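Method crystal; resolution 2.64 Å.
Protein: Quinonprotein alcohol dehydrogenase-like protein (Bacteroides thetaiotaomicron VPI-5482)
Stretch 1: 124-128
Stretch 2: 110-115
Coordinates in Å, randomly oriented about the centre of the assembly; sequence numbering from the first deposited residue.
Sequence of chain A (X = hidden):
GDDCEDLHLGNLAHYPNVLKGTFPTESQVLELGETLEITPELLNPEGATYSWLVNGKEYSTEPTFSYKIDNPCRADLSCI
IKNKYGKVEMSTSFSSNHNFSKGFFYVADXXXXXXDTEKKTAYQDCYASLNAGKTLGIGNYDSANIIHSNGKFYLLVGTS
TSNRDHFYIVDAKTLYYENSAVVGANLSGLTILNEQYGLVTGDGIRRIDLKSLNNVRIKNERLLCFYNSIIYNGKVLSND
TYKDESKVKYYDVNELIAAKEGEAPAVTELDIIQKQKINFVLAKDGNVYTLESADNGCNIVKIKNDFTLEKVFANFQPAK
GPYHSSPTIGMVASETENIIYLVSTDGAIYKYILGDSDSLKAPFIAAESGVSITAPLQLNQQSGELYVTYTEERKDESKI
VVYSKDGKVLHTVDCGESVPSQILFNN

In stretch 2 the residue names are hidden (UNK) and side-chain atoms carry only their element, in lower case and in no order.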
ATOM      1  N   GLN A 124       1.495  12.175  -5.517  1.00 48.07           N
ATOM      2  CA  GLN A 124       0.806  12.040  -4.245  1.00 47.46           C
ATOM      3  C   GLN A 124      -0.661  11.720  -4.434  1.00 53.05           C
ATOM      4  O   GLN A 124      -1.319  12.317  -5.280  1.00 55.33           O
ATOM      5  CB  GLN A 124       0.947  13.318  -3.405  1.00 49.11           C
ATOM      6  CG  GLN A 124       2.370  13.567  -2.896  1.00 68.87           C
ATOM      7  CD  GLN A 124       2.449  14.764  -1.984  1.00107.00           C
ATOM      8  OE1 GLN A 124       1.508  15.561  -1.844  1.00106.65           O
ATOM      9  NE2 GLN A 124       3.585  14.922  -1.328  1.00106.64           N
ATOM     10  N   ASP A 125      -1.164  10.769  -3.628  1.00 48.74           N
ATOM     11  CA  ASP A 125      -2.557  10.341  -3.524  1.00 47.51           C
ATOM     12  C   ASP A 125      -3.095   9.890  -4.896  1.00 49.57           C
ATOM     13  O   ASP A 125      -4.084  10.399  -5.400  1.00 49.76           O
ATOM     14  CB  ASP A 125      -3.415  11.484  -2.934  1.00 49.34           C
ATOM     15  CG  ASP A 125      -4.812  11.111  -2.493  1.00 57.04           C
ATOM     16  OD1 ASP A 125      -5.100   9.896  -2.394  1.00 57.63           O
ATOM     17  OD2 ASP A 125      -5.605  12.034  -2.187  1.00 60.01           O
ATOM     18  N   CYS A 126      -2.461   8.875  -5.448  1.00 45.13           N
ATOM     19  CA  CYS A 126      -2.848   8.236  -6.689  1.00 44.55           C
ATOM     20  C   CYS A 126      -4.138   7.439  -6.482  1.00 44.64           C
ATOM     21  O   CYS A 126      -4.827   7.086  -7.441  1.00 43.12           O
ATOM     22  CB  CYS A 126      -1.713   7.341  -7.180  1.00 45.80           C
ATOM     23  SG  CYS A 126      -0.221   8.244  -7.681  1.00 51.21           S
ATOM     24  N   TYR A 127      -4.452   7.118  -5.224  1.00 39.52           N
ATOM     25  CA  TYR A 127      -5.643   6.334  -4.924  1.00 37.26           C
ATOM     26  C   TYR A 127      -6.890   7.173  -5.221  1.00 43.73           C
ATOM     27  O   TYR A 127      -7.795   6.679  -5.879  1.00 43.89           O
ATOM     28  CB  TYR A 127      -5.627   5.832  -3.480  1.00 35.81           C
ATOM     29  CG  TYR A 127      -6.847   5.007  -3.156  1.00 36.18           C
ATOM     30  CD1 TYR A 127      -6.929   3.663  -3.535  1.00 38.02           C
ATOM     31  CD2 TYR A 127      -7.948   5.577  -2.524  1.00 35.65           C
ATOM     32  CE1 TYR A 127      -8.080   2.913  -3.277  1.00 38.07           C
ATOM     33  CE2 TYR A 127      -9.098   4.841  -2.270  1.00 35.14           C
ATOM     34  CZ  TYR A 127      -9.154   3.510  -2.628  1.00 39.76           C
ATOM     35  OH  TYR A 127     -10.301   2.836  -2.337  1.00 40.34           O
ATOM     36  N   ALA A 128      -6.914   8.440  -4.787  1.00 41.82           N
ATOM     37  CA  ALA A 128      -8.046   9.326  -5.013  1.00 42.48           C
ATOM     38  C   ALA A 128      -8.267   9.595  -6.524  1.00 48.08           C
ATOM     39  O   ALA A 128      -9.346   9.263  -7.024  1.00 48.01           O
ATOM     40  CB  ALA A 128      -7.839  10.640  -4.270  1.00 43.43           C
ATOM     41  N   UNK A 110      -2.006   8.548   4.762  1.00 44.32           N
ATOM     42  CA  UNK A 110      -3.182   7.700   4.653  1.00 43.62           C
ATOM     43  C   UNK A 110      -3.700   7.397   3.275  1.00 46.33           C
ATOM     44  O   UNK A 110      -4.905   7.247   3.105  1.00 46.21           O
ATOM     45  N   UNK A 111      -2.806   7.255   2.292  1.00 42.53           N
ATOM     46  CA  UNK A 111      -3.198   6.939   0.906  1.00 41.96           C
ATOM     47  C   UNK A 111      -2.033   6.304   0.134  1.00 42.12           C
ATOM     48  O   UNK A 111      -0.904   6.276   0.622  1.00 40.64           O
ATOM     49  c   UNK A 111      -3.704   8.219   0.157  1.00 46.89           C
ATOM     50  o   UNK A 111      -4.080   7.868  -1.180  1.00 44.98           O
ATOM     51  c   UNK A 111      -2.685   9.356   0.127  1.00 40.50           C
ATOM     52  N   UNK A 112      -2.321   5.835  -1.092  1.00 38.22           N
ATOM     53  CA  UNK A 112      -1.302   5.280  -1.985  1.00 38.32           C
ATOM     54  C   UNK A 112      -0.689   6.379  -2.832  1.00 43.16           C
ATOM     55  O   UNK A 112      -1.403   7.051  -3.571  1.00 43.53           O
ATOM     56  c   UNK A 112      -1.847   4.174  -2.892  1.00 39.28           C
ATOM     57  c   UNK A 112      -3.148   0.510  -1.022  1.00 41.79           C
ATOM     58  c   UNK A 112      -1.831   0.669  -1.387  1.00 43.17           C
ATOM     59  c   UNK A 112      -3.623   2.711  -1.863  1.00 42.10           C
ATOM     60  c   UNK A 112      -2.291   2.907  -2.202  1.00 40.17           C
ATOM     61  c   UNK A 112      -1.399   1.871  -1.975  1.00 42.39           C
ATOM     62  c   UNK A 112      -4.044   1.523  -1.258  1.00 44.01           C
ATOM     63  N   UNK A 113       0.637   6.549  -2.719  1.00 39.56           N
ATOM     64  CA  UNK A 113       1.460   7.508  -3.466  1.00 39.63           C
ATOM     65  C   UNK A 113       2.445   6.748  -4.363  1.00 44.26           C
ATOM     66  O   UNK A 113       2.902   5.669  -3.963  1.00 44.48           O
ATOM     67  n   UNK A 113       1.399   8.344  -0.235  1.00 43.44           N
ATOM     68  o   UNK A 113       0.644   9.969  -1.551  1.00 49.80           O
ATOM     69  c   UNK A 113       2.197   8.425  -2.503  1.00 36.00           C
ATOM     70  c   UNK A 113       1.346   8.977  -1.395  1.00 51.44           C
ATOM     71  N   UNK A 114       2.759   7.257  -5.566  1.00 39.93           N
ATOM     72  CA  UNK A 114       3.674   6.517  -6.435  1.00 39.51           C
ATOM     73  C   UNK A 114       4.933   7.310  -6.743  1.00 48.50           C
ATOM     74  O   UNK A 114       4.842   8.474  -7.124  1.00 51.60           O
ATOM     75  c   UNK A 114       5.482   3.762 -10.410  1.00 41.72           C
ATOM     76  c   UNK A 114       4.457   5.857  -9.813  1.00 42.40           C
ATOM     77  c   UNK A 114       4.102   3.933  -8.438  1.00 40.67           C
ATOM     78  c   UNK A 114       4.874   3.166  -9.319  1.00 41.73           C
ATOM     79  c   UNK A 114       3.892   5.289  -8.673  1.00 40.43           C
ATOM     80  c   UNK A 114       5.264   5.097 -10.672  1.00 44.60           C
ATOM     81  c   UNK A 114       3.005   6.109  -7.755  1.00 39.92           C
ATOM     82  N   UNK A 115       6.099   6.661  -6.623  1.00 44.26           N
ATOM     83  CA  UNK A 115       7.377   7.255  -6.972  1.00 44.44           C
ATOM     84  C   UNK A 115       7.979   6.510  -8.170  1.00 49.94           C
ATOM     85  O   UNK A 115       8.252   5.310  -8.095  1.00 48.16           O
ATOM     86  c   UNK A 115       9.711   7.841  -6.117  1.00 47.34           C
ATOM     87  c   UNK A 115      10.813   7.014  -6.309  1.00 49.17           C
ATOM     88  c   UNK A 115       9.898   9.216  -6.253  1.00 49.14           C
ATOM     89  c   UNK A 115      12.075   7.541  -6.594  1.00 50.55           C
ATOM     90  o   UNK A 115      13.487   9.408  -6.976  1.00 56.60           O
ATOM     91  c   UNK A 115      12.237   8.906  -6.716  1.00 53.87           C
ATOM     92  c   UNK A 115       8.351   7.266  -5.777  1.00 45.20           C
ATOM     93  c   UNK A 115      11.149   9.751  -6.562  1.00 48.67           C
TER

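Position 110 has backbone atoms and nothing more, and it lies out of reach of stretch 1. Its phi of 60° and psi of 35° fall where a residue without a CB is most at ease, so it is Gly-110.

Position 111 carries three side-chain atoms: a carbon that branches at once into one oxygen and one carbon. The oxygen approaches the carboxylate of Asp-125 and the CB of Tyr-127. A beta-branched side chain with one hydroxyl is threonine. Thr-111 suits a buried place facing stretch 1, because its hydroxyl can donate to a carboxylate: OG1 of Thr-111 gives a hydrogen bond of 2.6 Å to OD1 of Asp-125.

At position 112 one carbon leads to a ring of six carbons with no heteroatom, which comes near the ring of Tyr-127. This is Phe-112. Its CD2 lies 3.8 Å from CD1 of Tyr-127, an oblique apolar contact suited to a buried ring with no polar group to satisfy. Its backbone O accepts a hydrogen bond from N of Cys-126 at 2.8 Å and a weak one from N of Tyr-127 at 3.5 Å.

Position 113 has two side-chain carbons, the second bearing one oxygen and one nitrogen. The oxygen faces the backbone of Gln-124 and Asp-125. Two carbons ending in an amide make asparagine. With chi1 at -46° (m), the end of Asn-113 comes nearer stretch 1 than its sideways CB would suggest, and OD1 accepts from N of Asp-125 at 2.9 Å, with a favourable angle of 160°. ND2 is also used, bonding to a residue just beyond the stretches.

Position 114 again shows one carbon and a plain six-carbon ring. Its first carbon touches the sulfur of Cys-126, while the ring leads away. It is Phe-114, whose CB lies 3.9 Å from SG of Cys-126, an apolar contact; its ring has no polar group to satisfy where it is buried.

At position 115 one carbon leads to a six-carbon ring bearing one oxygen, well clear of stretch 1. This is Tyr-115; its OH is hydrogen-bonded elsewhere in the structure, which satisfies the polar end of a buried ring.

The contact joins a strand to the start of a helix. Phe-112 O and Asn-113 OD1 receive backbone NH groups of stretch 1, including those of the helix's first two residues. Asp-125, the N-cap, accepts through OD1 both from Thr-111 OG1 and, weakly at 3.3 Å, from N of Ala-128, so one carboxylate oxygen caps the helix and ties it to the strand.

Stretch 2 (110-115) GTFNFY
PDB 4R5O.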